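Local structure of uncharacterized protein Rv2277c (5VUG) at residues A15-T20 and L56-D61; L29-A34 and D40-T45; A137-L142 and E168-A173; I152-N157 and E174-T179. The protein is uncharacterised, but carries a TIM-barrel domain of the glycerophosphodiester phosphodiesterase family and so probably hydrolyses phosphoric diesters. All blocks are in the same frame, centred on the assembly; numbering follows the deposited sequence.

Contact 1: residues A15-T20 and L56-D61; sequences AHRAGT and LYRPSD
Arg17 NH2 and Arg58 NE each form a salt bridge to the carboxylate of Glu25, at OE1 and OE2 respectively, and Thr20 OG1 adds a hydrogen bond to OE1. Sharing this acid, the two guanidinium groups come close without bonding to one another, Arg17 NH2 standing 3.3 Å from Arg58 NH2. Arg58 NE sits over the face of the Arg17 guanidinium, 3.4 Å above its plane and above its centre, and the two planes are 32° apart. The routes differ. Arg17 runs extended from CG to NE, whereas Arg58 folds back through bends at chi2 (-98°) and chi3 (-51°), which bring one face of its guanidinium over the Pro59 ring. There Pro59 CG covers the face turned from Arg17, 3.7 Å from the plane, so Arg58 is sandwiched. On the other segment Arg17 CG rests 3.8 Å above the ring plane of His16, over the ring centre. His16 and Arg17 belong to the His-Arg signature of this family, where strand 12-16 runs into a type II turn from Ala15 to Ala18, and His16 NE2 binds a glycerol, probably from the crystallisation liquor. Paired charges on a shared carboxylate beside that glycerol are consistent with a pocket that receives a phosphate.

Contact 2: residues L29-A34 and D40-T45; sequences LAITNA and DGMWLT
CG of selenomethionine Met42 is set anti to the backbone N (chi1 -168°), and two further bends curl its chain so that SE and CE turn to the flank of helix 29-34. Ile31 answers with CG1 anti to its carbonyl carbon (chi1 -68°), which brings CG1 and CD1 to Leu44 CD2 while CG2 stays nearer the selenomethionine methyl. This is helix-on-strand packing within the beta-alpha-beta unit of strand 12-16, helix 28-36 and strand 41-48, one of the units that build the TIM barrel. The short segments run nearly antiparallel, at 163°, with their axes 10.0 Å apart at closest approach. Met42 does most of the bridging: CE lies 3.9 Å from Ile31 CG2 and 3.8 Å from Ala34 CB, and SE sits 4.1 Å from that same alanine methyl. Ala34, one turn further along the helix, has a side chain small enough for the selenomethionine end to lie right against it. Leu44, two residues on from Met42 and on the same face of the strand, crosses the isoleucine at about a right angle. Trp43, between them, faces the barrel interior, where its ring meets His16, Tyr154 and Phe249. From neighbouring elements Ala18 and Ala112 also pack on Ile31, and Leu122 on Met42, adding to the apolar layer. At one end Leu44 CD2 touches Ile31 CD1 at 4.0 Å; at the other, Met42 CE abuts the helix backbone itself, 3.6 Å from Ile31 O.

Contact 3: residues A137-L142 and E168-A173; sequences AVAQVL and EGLQVA
Ala139, Leu142 and Leu170 meet without any flat group: no ring, amide, carboxylate or guanidinium presents a face or an edge here, and the fit rests on aliphatic carbons. Leu170 supplies the fork. Its CG is anti to the carbonyl carbon (chi1 -79°), which swings the fork round until both methyls reach the helix, although the side chain does not leave the backbone pointing at it. CD1 lies 4.0 Å from Ala139 CB, with CG close behind at 4.2 Å from that methyl. CD2 goes to the next turn, 3.5 Å from Leu142 CD1, a close methyl-to-methyl approach, and also passes 4.1 Å from Ala139 CA. The two leucines cross at about a right angle, so the contact is made by branch ends and not by chains lying alongside. Ala139 and Leu142, three residues apart, share one face of helix 134-145, and the small alanine lets the leucine come near the helix backbone. Just ahead of Leu170, Gly169 has a positive phi of 87°, a turn that suits glycine and leads the chain into the weakly bonded strand about 171-172. Gln167 packs on Ala139, while Ala147, Ala148 and Ser151 border Leu142. The contact between the helix and the chain entering this barrel strand is therefore purely apolar, with no polar bond between the two segments to set its direction.

Contact 4: residues I152-N157 and E174-T179; sequences IVYSTN and ESRDVT
Arg176 NH1 donates to Tyr154 OH over 3.0 Å at 151°, and the hydroxyl lies near the guanidinium plane, at its edge. Ring and guanidinium are turned 77° apart, so they meet through this bond and not as a stack. Thr156 runs beside the arginine in the same direction, its CG2 3.8 Å from Arg176 CD. The arginine chain, extended from CG to NE, carries the guanidinium to the tyrosine hydroxyl, and its other nitrogens are held outside: NH2 by a salt bridge to Glu205, NE by one to Glu214 of the second subunit, whose Phe216 packs on Thr156 and Arg176. Waters also bridge the segments. One accepts from Arg176 N at 3.0 Å and donates to Ser155 O at 2.7 Å; another links Thr156 O to the carboxylate oxygen Asp177 OD1. Each segment is shaped by a serine: Ser155 OG accepts from Asn157 N at 3.0 Å in an ST turn, and Ser175, the N-cap, accepts from Val178 N. Thus strand 151-154 ends against the start of helix 176-189, next to helix 158-165 and strand 201-205, with Tyr154 turned into the barrel.

How the contacts relate
All four contacts belong to one TIM-barrel domain and reach its curled sheet. Along the chain contact 2 is nested inside the loop closed by contact 1, whose centre is about 10 Å away; strands 12-16 and 41-48 are neighbours, and Tyr57 N probably bonds to Thr45 O. Contacts 3 and 4 follow later, with alternating segments and centres about 14 Å apart; strands 151-154 and 171-172 are neighbours, and Gln171 O and Ala173 N probably bond to Val153 N and O. Contacts 2 and 4, about 20 Å apart between centres on opposite sides of the chain's centre, still meet through Trp43 and Tyr154. Helix packing outside the sheet is thus tied to aromatic packing within the barrel, and contact 4 extends to the second subunit.

Contact 1: residues A15-T20 and L56-D61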
loop_
_atom_site.group_PDB
_atom_site.type_symbol
_atom_site.label_atom_id
_atom_site.label_comp_id
_atom_site.label_asym_id
_atom_site.label_seq_id
_atom_site.Cartn_x
_atom_site.Cartn_y
_atom_site.Cartn_z
ATOM N N ALA A 15 -3.282 26.423 11.970
ATOM C CA ALA A 15 -4.408 26.067 12.841
ATOM C C ALA A 15 -5.453 25.278 12.055
ATOM O O ALA A 15 -6.128 25.829 11.175
ATOM C CB ALA A 15 -5.030 27.316 13.457
ATOM N N HIS A 16 -5.623 24.001 12.403
ATOM C CA HIS A 16 -6.539 23.123 11.679
ATOM C C HIS A 16 -7.989 23.457 12.019
ATOM O O HIS A 16 -8.411 23.304 13.170
ATOM C CB HIS A 16 -6.245 21.677 12.063
ATOM C CG HIS A 16 -7.042 20.676 11.290
ATOM N ND1 HIS A 16 -7.575 19.548 11.872
ATOM C CD2 HIS A 16 -7.389 20.626 9.982
ATOM C CE1 HIS A 16 -8.228 18.847 10.960
ATOM N NE2 HIS A 16 -8.128 19.477 9.802
ATOM N N ARG A 17 -8.766 23.861 11.008
ATOM C CA ARG A 17 -10.140 24.339 11.212
ATOM C C ARG A 17 -10.170 25.474 12.233
ATOM O O ARG A 17 -11.085 25.578 13.054
ATOM C CB ARG A 17 -11.109 23.221 11.608
ATOM C CG ARG A 17 -10.945 21.917 10.852
ATOM C CD ARG A 17 -11.905 20.893 11.439
ATOM N NE ARG A 17 -11.620 19.545 10.976
ATOM C CZ ARG A 17 -11.914 18.454 11.664
ATOM N NH1 ARG A 17 -11.617 17.265 11.169
ATOM N NH2 ARG A 17 -12.507 18.553 12.851
ATOM N N ALA A 18 -9.140 26.326 12.181
ATOM C CA ALA A 18 -8.948 27.438 13.103
ATOM C C ALA A 18 -8.631 26.988 14.523
ATOM O O ALA A 18 -8.713 27.794 15.457
ATOM C CB ALA A 18 -10.108 28.451 13.076
ATOM N N GLY A 19 -8.238 25.725 14.700
ATOM C CA GLY A 19 -7.824 25.228 16.000
ATOM C C GLY A 19 -8.922 24.520 16.769
ATOM O O GLY A 19 -9.276 24.927 17.882
ATOM N N THR A 20 -9.396 23.407 16.196
ATOM C CA THR A 20 -10.618 22.731 16.627
ATOM C C THR A 20 -10.583 22.271 18.091
ATOM O O THR A 20 -11.640 22.153 18.723
ATOM C CB THR A 20 -10.885 21.575 15.650
ATOM O OG1 THR A 20 -12.040 20.833 16.046
ATOM C CG2 THR A 20 -9.705 20.648 15.580
ATOM N N LEU A 56 -17.975 29.053 6.475
ATOM C CA LEU A 56 -17.059 28.077 7.065
ATOM C C LEU A 56 -17.870 26.999 7.773
ATOM O O LEU A 56 -18.622 27.295 8.706
ATOM C CB LEU A 56 -16.088 28.724 8.054
ATOM C CG LEU A 56 -15.202 29.857 7.537
ATOM C CD1 LEU A 56 -14.099 30.127 8.557
ATOM C CD2 LEU A 56 -14.606 29.517 6.158
ATOM N N TYR A 57 -17.717 25.753 7.324
ATOM C CA TYR A 57 -18.389 24.616 7.942
ATOM C C TYR A 57 -17.777 23.341 7.380
ATOM O O TYR A 57 -17.595 23.226 6.164
ATOM C CB TYR A 57 -19.916 24.643 7.728
ATOM C CG TYR A 57 -20.603 23.665 8.645
ATOM C CD1 TYR A 57 -20.670 23.907 10.018
ATOM C CD2 TYR A 57 -21.136 22.479 8.161
ATOM C CE1 TYR A 57 -21.276 23.007 10.875
ATOM C CE2 TYR A 57 -21.741 21.566 9.021
ATOM C CZ TYR A 57 -21.795 21.842 10.380
ATOM O OH TYR A 57 -22.358 20.965 11.278
ATOM N N ARG A 58 -17.413 22.406 8.253
ATOM C CA ARG A 58 -16.730 21.180 7.827
ATOM C C ARG A 58 -17.658 19.975 7.622
ATOM O O ARG A 58 -17.563 19.303 6.584
ATOM C CB ARG A 58 -15.558 20.861 8.765
ATOM C CG ARG A 58 -14.843 19.547 8.510
ATOM C CD ARG A 58 -15.295 18.423 9.419
ATOM N NE ARG A 58 -15.300 18.753 10.848
ATOM C CZ ARG A 58 -15.778 17.919 11.770
ATOM N NH1 ARG A 58 -16.256 16.740 11.393
ATOM N NH2 ARG A 58 -15.788 18.251 13.051
ATOM N N PRO A 59 -18.544 19.641 8.562
ATOM C CA PRO A 59 -19.343 18.417 8.403
ATOM C C PRO A 59 -20.318 18.497 7.233
ATOM O O PRO A 59 -20.646 19.567 6.716
ATOM C CB PRO A 59 -20.095 18.311 9.734
ATOM C CG PRO A 59 -19.239 19.050 10.706
ATOM C CD PRO A 59 -18.704 20.214 9.912
ATOM N N SER A 60 -20.806 17.326 6.822
ATOM C CA SER A 60 -21.781 17.315 5.737
ATOM C C SER A 60 -23.150 17.818 6.196
ATOM O O SER A 60 -23.905 18.375 5.389
ATOM C CB SER A 60 -21.869 15.927 5.109
ATOM O OG SER A 60 -22.204 14.959 6.082
ATOM N N ASP A 61 -23.484 17.658 7.477
ATOM C CA ASP A 61 -24.769 18.107 7.998
ATOM C C ASP A 61 -24.581 19.120 9.119
ATOM O O ASP A 61 -23.685 18.984 9.963
ATOM C CB ASP A 61 -25.654 16.951 8.482
ATOM C CG ASP A 61 -27.124 17.341 8.559
ATOM O OD1 ASP A 61 -27.567 17.880 9.611
ATOM O OD2 ASP A 61 -27.835 17.127 7.551
#

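Contact 2: residues L29-A34 and D40-T45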
loop_
_atom_site.group_PDB
_atom_site.type_symbol
_atom_site.label_atom_id
_atom_site.label_comp_id
_atom_site.label_asym_id
_atom_site.label_seq_id
_atom_site.Cartn_x
_atom_site.Cartn_y
_atom_site.Cartn_z
ATOM N N LEU A 29 -14.431 33.386 16.556
ATOM C CA LEU A 29 -13.806 33.275 17.875
ATOM C C LEU A 29 -12.547 32.417 17.809
ATOM O O LEU A 29 -11.486 32.804 18.318
ATOM C CB LEU A 29 -14.791 32.729 18.920
ATOM C CG LEU A 29 -14.203 32.573 20.336
ATOM C CD1 LEU A 29 -13.820 33.925 20.897
ATOM C CD2 LEU A 29 -15.158 31.860 21.294
ATOM N N ALA A 30 -12.635 31.259 17.149
ATOM C CA ALA A 30 -11.467 30.393 17.039
ATOM C C ALA A 30 -10.357 31.047 16.223
ATOM O O ALA A 30 -9.182 30.982 16.605
ATOM C CB ALA A 30 -11.857 29.049 16.427
ATOM N N ILE A 31 -10.709 31.669 15.091
ATOM C CA ILE A 31 -9.714 32.333 14.245
ATOM C C ILE A 31 -8.972 33.399 15.037
ATOM O O ILE A 31 -7.737 33.473 15.005
ATOM C CB ILE A 31 -10.379 32.938 12.995
ATOM C CG1 ILE A 31 -10.896 31.838 12.060
ATOM C CG2 ILE A 31 -9.379 33.854 12.248
ATOM C CD1 ILE A 31 -11.875 32.338 10.999
ATOM N N THR A 32 -9.718 34.254 15.746
ATOM C CA THR A 32 -9.087 35.344 16.488
ATOM C C THR A 32 -8.148 34.797 17.553
ATOM O O THR A 32 -7.033 35.309 17.746
ATOM C CB THR A 32 -10.165 36.222 17.132
ATOM O OG1 THR A 32 -10.971 36.822 16.109
ATOM C CG2 THR A 32 -9.536 37.329 17.975
ATOM N N ASN A 33 -8.584 33.752 18.256
ATOM C CA ASN A 33 -7.740 33.168 19.288
ATOM C C ASN A 33 -6.520 32.486 18.691
ATOM O O ASN A 33 -5.441 32.532 19.291
ATOM C CB ASN A 33 -8.554 32.217 20.159
ATOM C CG ASN A 33 -9.317 32.946 21.249
ATOM O OD1 ASN A 33 -10.520 33.180 21.144
ATOM N ND2 ASN A 33 -8.615 33.311 22.300
ATOM N N ALA A 34 -6.664 31.875 17.507
ATOM C CA ALA A 34 -5.526 31.230 16.861
ATOM C C ALA A 34 -4.468 32.252 16.456
ATOM O O ALA A 34 -3.269 32.028 16.677
ATOM C CB ALA A 34 -6.000 30.420 15.648
ATOM N N ASP A 40 1.063 30.628 12.168
ATOM C CA ASP A 40 1.606 31.141 10.916
ATOM C C ASP A 40 0.684 30.910 9.728
ATOM O O ASP A 40 0.961 31.416 8.634
ATOM C CB ASP A 40 2.940 30.444 10.621
ATOM C CG ASP A 40 3.914 30.551 11.773
ATOM O OD1 ASP A 40 4.386 31.677 12.041
ATOM O OD2 ASP A 40 4.178 29.520 12.430
ATOM N N GLY A 41 -0.373 30.135 9.897
ATOM C CA GLY A 41 -1.305 29.893 8.814
ATOM C C GLY A 41 -2.628 29.470 9.403
ATOM O O GLY A 41 -2.695 29.027 10.556
HETATM N N MSE A 42 -3.680 29.613 8.597
HETATM C CA MSE A 42 -5.055 29.382 9.026
HETATM C C MSE A 42 -5.730 28.427 8.038
HETATM O O MSE A 42 -5.886 28.751 6.857
HETATM C CB MSE A 42 -5.804 30.724 9.086
HETATM C CG MSE A 42 -7.159 30.690 9.780
HETATM SE SE MSE A 42 -6.989 30.400 11.714
HETATM C CE MSE A 42 -5.969 31.984 12.208
ATOM N N TRP A 43 -6.124 27.251 8.508
ATOM C CA TRP A 43 -6.771 26.242 7.672
ATOM C C TRP A 43 -8.269 26.263 7.972
ATOM O O TRP A 43 -8.677 26.032 9.112
ATOM C CB TRP A 43 -6.187 24.859 7.993
ATOM C CG TRP A 43 -6.792 23.713 7.213
ATOM C CD1 TRP A 43 -8.057 23.180 7.353
ATOM C CD2 TRP A 43 -6.148 22.947 6.190
ATOM N NE1 TRP A 43 -8.229 22.137 6.469
ATOM C CE2 TRP A 43 -7.078 21.976 5.739
ATOM C CE3 TRP A 43 -4.877 22.990 5.602
ATOM C CZ2 TRP A 43 -6.777 21.062 4.726
ATOM C CZ3 TRP A 43 -4.578 22.081 4.594
ATOM C CH2 TRP A 43 -5.530 21.131 4.161
ATOM N N LEU A 44 -9.088 26.517 6.954
ATOM C CA LEU A 44 -10.518 26.726 7.142
ATOM C C LEU A 44 -11.285 25.850 6.162
ATOM O O LEU A 44 -10.863 25.687 5.010
ATOM C CB LEU A 44 -10.865 28.198 6.880
ATOM C CG LEU A 44 -10.108 29.245 7.710
ATOM C CD1 LEU A 44 -10.387 30.649 7.204
ATOM C CD2 LEU A 44 -10.447 29.106 9.208
ATOM N N THR A 45 -12.424 25.301 6.592
ATOM C CA THR A 45 -13.223 24.436 5.726
ATOM C C THR A 45 -14.389 25.246 5.174
ATOM O O THR A 45 -15.114 25.880 5.944
ATOM C CB THR A 45 -13.784 23.225 6.481
ATOM O OG1 THR A 45 -12.853 22.779 7.472
ATOM C CG2 THR A 45 -14.064 22.105 5.491
#

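Contact 3: residues A137-L142 and E168-A173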
loop_
_atom_site.group_PDB
_atom_site.type_symbol
_atom_site.label_atom_id
_atom_site.label_comp_id
_atom_site.label_asym_id
_atom_site.label_seq_id
_atom_site.Cartn_x
_atom_site.Cartn_y
_atom_site.Cartn_z
ATOM N N ALA A 137 -17.928 30.536 -6.389
ATOM C CA ALA A 137 -18.275 31.447 -5.304
ATOM C C ALA A 137 -17.048 31.794 -4.470
ATOM O O ALA A 137 -16.863 32.955 -4.071
ATOM C CB ALA A 137 -19.382 30.836 -4.440
ATOM N N VAL A 138 -16.183 30.809 -4.223
ATOM C CA VAL A 138 -14.963 31.075 -3.468
ATOM C C VAL A 138 -14.029 31.978 -4.259
ATOM O O VAL A 138 -13.468 32.940 -3.714
ATOM C CB VAL A 138 -14.278 29.763 -3.039
ATOM C CG1 VAL A 138 -12.850 30.050 -2.503
ATOM C CG2 VAL A 138 -15.106 29.052 -1.957
ATOM N N ALA A 139 -13.853 31.690 -5.555
ATOM C CA ALA A 139 -13.014 32.529 -6.402
ATOM C C ALA A 139 -13.483 33.978 -6.379
ATOM O O ALA A 139 -12.663 34.900 -6.299
ATOM C CB ALA A 139 -12.988 31.983 -7.834
ATOM N N GLN A 140 -14.798 34.198 -6.429
ATOM C CA GLN A 140 -15.319 35.560 -6.451
ATOM C C GLN A 140 -15.017 36.302 -5.155
ATOM O O GLN A 140 -14.630 37.478 -5.193
ATOM C CB GLN A 140 -16.812 35.545 -6.757
ATOM C CG GLN A 140 -17.105 35.167 -8.200
ATOM C CD GLN A 140 -18.583 34.994 -8.457
ATOM O OE1 GLN A 140 -19.377 35.917 -8.239
ATOM N NE2 GLN A 140 -18.969 33.803 -8.908
ATOM N N VAL A 141 -15.179 35.638 -4.003
ATOM C CA VAL A 141 -14.815 36.266 -2.731
ATOM C C VAL A 141 -13.326 36.585 -2.700
ATOM O O VAL A 141 -12.917 37.681 -2.307
ATOM C CB VAL A 141 -15.212 35.383 -1.534
ATOM C CG1 VAL A 141 -14.592 35.944 -0.243
ATOM C CG2 VAL A 141 -16.721 35.301 -1.394
ATOM N N LEU A 142 -12.490 35.622 -3.089
ATOM C CA LEU A 142 -11.049 35.857 -3.036
ATOM C C LEU A 142 -10.640 37.003 -3.948
ATOM O O LEU A 142 -9.746 37.785 -3.602
ATOM C CB LEU A 142 -10.292 34.584 -3.392
ATOM C CG LEU A 142 -10.423 33.484 -2.341
ATOM C CD1 LEU A 142 -9.717 32.228 -2.818
ATOM C CD2 LEU A 142 -9.877 33.940 -0.979
ATOM N N GLU A 168 -9.350 31.869 -12.753
ATOM C CA GLU A 168 -8.263 32.827 -12.893
ATOM C C GLU A 168 -7.832 33.364 -11.534
ATOM O O GLU A 168 -8.661 33.792 -10.727
ATOM C CB GLU A 168 -8.726 33.983 -13.784
ATOM C CG GLU A 168 -7.800 35.190 -13.788
ATOM C CD GLU A 168 -6.466 34.910 -14.457
ATOM O OE1 GLU A 168 -6.381 33.940 -15.243
ATOM O OE2 GLU A 168 -5.502 35.664 -14.197
ATOM N N GLY A 169 -6.523 33.329 -11.280
ATOM C CA GLY A 169 -5.949 33.935 -10.101
ATOM C C GLY A 169 -5.902 33.064 -8.861
ATOM O O GLY A 169 -5.306 33.482 -7.861
ATOM N N LEU A 170 -6.505 31.875 -8.879
ATOM C CA LEU A 170 -6.528 31.038 -7.684
ATOM C C LEU A 170 -5.231 30.254 -7.562
ATOM O O LEU A 170 -4.753 29.672 -8.541
ATOM C CB LEU A 170 -7.699 30.057 -7.722
ATOM C CG LEU A 170 -9.099 30.550 -7.374
ATOM C CD1 LEU A 170 -10.020 29.372 -7.106
ATOM C CD2 LEU A 170 -9.039 31.470 -6.184
ATOM N N GLN A 171 -4.667 30.238 -6.360
ATOM C CA GLN A 171 -3.548 29.360 -6.043
ATOM C C GLN A 171 -4.107 28.042 -5.529
ATOM O O GLN A 171 -4.943 28.035 -4.618
ATOM C CB GLN A 171 -2.689 29.979 -4.945
ATOM C CG GLN A 171 -2.106 31.338 -5.265
ATOM C CD GLN A 171 -1.137 31.774 -4.181
ATOM O OE1 GLN A 171 -1.541 32.348 -3.161
ATOM N NE2 GLN A 171 0.140 31.467 -4.374
ATOM N N VAL A 172 -3.638 26.928 -6.092
ATOM C CA VAL A 172 -4.233 25.624 -5.816
ATOM C C VAL A 172 -3.154 24.642 -5.370
ATOM O O VAL A 172 -2.103 24.526 -6.014
ATOM C CB VAL A 172 -4.998 25.089 -7.044
ATOM C CG1 VAL A 172 -5.696 23.781 -6.721
ATOM C CG2 VAL A 172 -5.998 26.146 -7.576
ATOM N N ALA A 173 -3.417 23.929 -4.279
ATOM C CA ALA A 173 -2.508 22.879 -3.842
ATOM C C ALA A 173 -2.488 21.733 -4.850
ATOM O O ALA A 173 -3.436 21.517 -5.612
ATOM C CB ALA A 173 -2.932 22.333 -2.479
#

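Contact 4: residues I152-N157 and E174-T179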
loop_
_atom_site.group_PDB
_atom_site.type_symbol
_atom_site.label_atom_id
_atom_site.label_comp_id
_atom_site.label_asym_id
_atom_site.label_seq_id
_atom_site.Cartn_x
_atom_site.Cartn_y
_atom_site.Cartn_z
ATOM N N ILE A 152 -4.582 29.407 -0.386
ATOM C CA ILE A 152 -4.254 28.159 -1.076
ATOM C C ILE A 152 -5.489 27.270 -1.014
ATOM O O ILE A 152 -5.958 26.935 0.078
ATOM C CB ILE A 152 -3.061 27.455 -0.408
ATOM C CG1 ILE A 152 -1.824 28.365 -0.377
ATOM C CG2 ILE A 152 -2.757 26.106 -1.092
ATOM C CD1 ILE A 152 -1.278 28.719 -1.746
ATOM N N VAL A 153 -6.016 26.882 -2.174
ATOM C CA VAL A 153 -7.182 26.006 -2.227
ATOM C C VAL A 153 -6.726 24.557 -2.142
ATOM O O VAL A 153 -5.874 24.117 -2.924
ATOM C CB VAL A 153 -7.999 26.253 -3.501
ATOM C CG1 VAL A 153 -9.141 25.244 -3.594
ATOM C CG2 VAL A 153 -8.529 27.703 -3.499
ATOM N N TYR A 154 -7.323 23.807 -1.211
ATOM C CA TYR A 154 -7.042 22.396 -1.003
ATOM C C TYR A 154 -8.320 21.578 -1.168
ATOM O O TYR A 154 -9.413 22.049 -0.859
ATOM C CB TYR A 154 -6.469 22.127 0.415
ATOM C CG TYR A 154 -6.118 20.666 0.573
ATOM C CD1 TYR A 154 -4.920 20.169 0.063
ATOM C CD2 TYR A 154 -6.995 19.773 1.181
ATOM C CE1 TYR A 154 -4.607 18.828 0.146
ATOM C CE2 TYR A 154 -6.693 18.420 1.274
ATOM C CZ TYR A 154 -5.495 17.954 0.764
ATOM O OH TYR A 154 -5.199 16.611 0.853
ATOM N N SER A 155 -8.172 20.336 -1.643
ATOM C CA SER A 155 -9.246 19.348 -1.576
ATOM C C SER A 155 -8.649 17.947 -1.612
ATOM O O SER A 155 -7.617 17.719 -2.249
ATOM C CB SER A 155 -10.249 19.507 -2.730
ATOM O OG SER A 155 -11.323 18.576 -2.629
ATOM N N THR A 156 -9.325 16.997 -0.949
ATOM C CA THR A 156 -8.982 15.593 -1.186
ATOM C C THR A 156 -9.454 15.096 -2.552
ATOM O O THR A 156 -9.026 14.016 -2.983
ATOM C CB THR A 156 -9.587 14.683 -0.108
ATOM O OG1 THR A 156 -11.013 14.811 -0.139
ATOM C CG2 THR A 156 -9.066 15.039 1.300
ATOM N N ASN A 157 -10.307 15.855 -3.241
ATOM C CA ASN A 157 -11.023 15.406 -4.432
ATOM C C ASN A 157 -10.386 16.046 -5.662
ATOM O O ASN A 157 -10.385 17.274 -5.800
ATOM C CB ASN A 157 -12.493 15.816 -4.311
ATOM C CG ASN A 157 -13.356 15.283 -5.438
ATOM O OD1 ASN A 157 -12.926 15.183 -6.587
ATOM N ND2 ASN A 157 -14.598 14.948 -5.110
ATOM N N GLU A 174 -1.382 20.992 -4.844
ATOM C CA GLU A 174 -1.309 19.761 -5.617
ATOM C C GLU A 174 -2.473 18.848 -5.243
ATOM O O GLU A 174 -2.873 18.779 -4.078
ATOM C CB GLU A 174 0.016 19.059 -5.320
ATOM C CG GLU A 174 0.137 17.724 -6.009
ATOM C CD GLU A 174 1.546 17.211 -6.032
ATOM O OE1 GLU A 174 1.982 16.636 -5.010
ATOM O OE2 GLU A 174 2.211 17.391 -7.080
ATOM N N SER A 175 -3.023 18.144 -6.237
ATOM C CA SER A 175 -4.107 17.213 -5.940
ATOM C C SER A 175 -3.625 16.106 -5.003
ATOM O O SER A 175 -2.464 15.676 -5.041
ATOM C CB SER A 175 -4.659 16.588 -7.221
ATOM O OG SER A 175 -3.759 15.630 -7.733
ATOM N N ARG A 176 -4.529 15.644 -4.141
ATOM C CA ARG A 176 -4.154 14.578 -3.217
ATOM C C ARG A 176 -3.759 13.306 -3.967
ATOM O O ARG A 176 -2.839 12.595 -3.548
ATOM C CB ARG A 176 -5.277 14.319 -2.211
ATOM C CG ARG A 176 -4.921 13.314 -1.121
ATOM C CD ARG A 176 -5.994 13.298 -0.055
ATOM N NE ARG A 176 -5.672 12.428 1.074
ATOM C CZ ARG A 176 -5.393 12.872 2.298
ATOM N NH1 ARG A 176 -5.375 14.180 2.560
ATOM N NH2 ARG A 176 -5.138 12.007 3.264
ATOM N N ASP A 177 -4.427 13.010 -5.087
ATOM C CA ASP A 177 -4.052 11.828 -5.866
ATOM C C ASP A 177 -2.573 11.850 -6.238
ATOM O O ASP A 177 -1.883 10.826 -6.139
ATOM C CB ASP A 177 -4.886 11.720 -7.147
ATOM C CG ASP A 177 -6.328 11.308 -6.896
ATOM O OD1 ASP A 177 -6.635 10.790 -5.804
ATOM O OD2 ASP A 177 -7.157 11.482 -7.823
ATOM N N VAL A 178 -2.071 13.004 -6.682
ATOM C CA VAL A 178 -0.679 13.087 -7.122
ATOM C C VAL A 178 0.270 13.031 -5.929
ATOM O O VAL A 178 1.273 12.302 -5.942
ATOM C CB VAL A 178 -0.463 14.349 -7.978
ATOM C CG1 VAL A 178 1.024 14.539 -8.281
ATOM C CG2 VAL A 178 -1.265 14.248 -9.276
ATOM N N THR A 179 -0.028 13.799 -4.878
ATOM C CA THR A 179 0.792 13.758 -3.669
ATOM C C THR A 179 0.898 12.338 -3.126
ATOM O O THR A 179 1.998 11.860 -2.810
ATOM C CB THR A 179 0.182 14.680 -2.609
ATOM O OG1 THR A 179 0.252 16.039 -3.057
ATOM C CG2 THR A 179 0.926 14.545 -1.270
HETATM O O HOH W 1 -7.223 16.753 -4.770
HETATM O O HOH W 2 -5.338 19.272 -3.045
HETATM O O HOH W 3 -7.039 14.102 -5.466
HETATM O O HOH W 4 -7.527 11.496 -3.231
#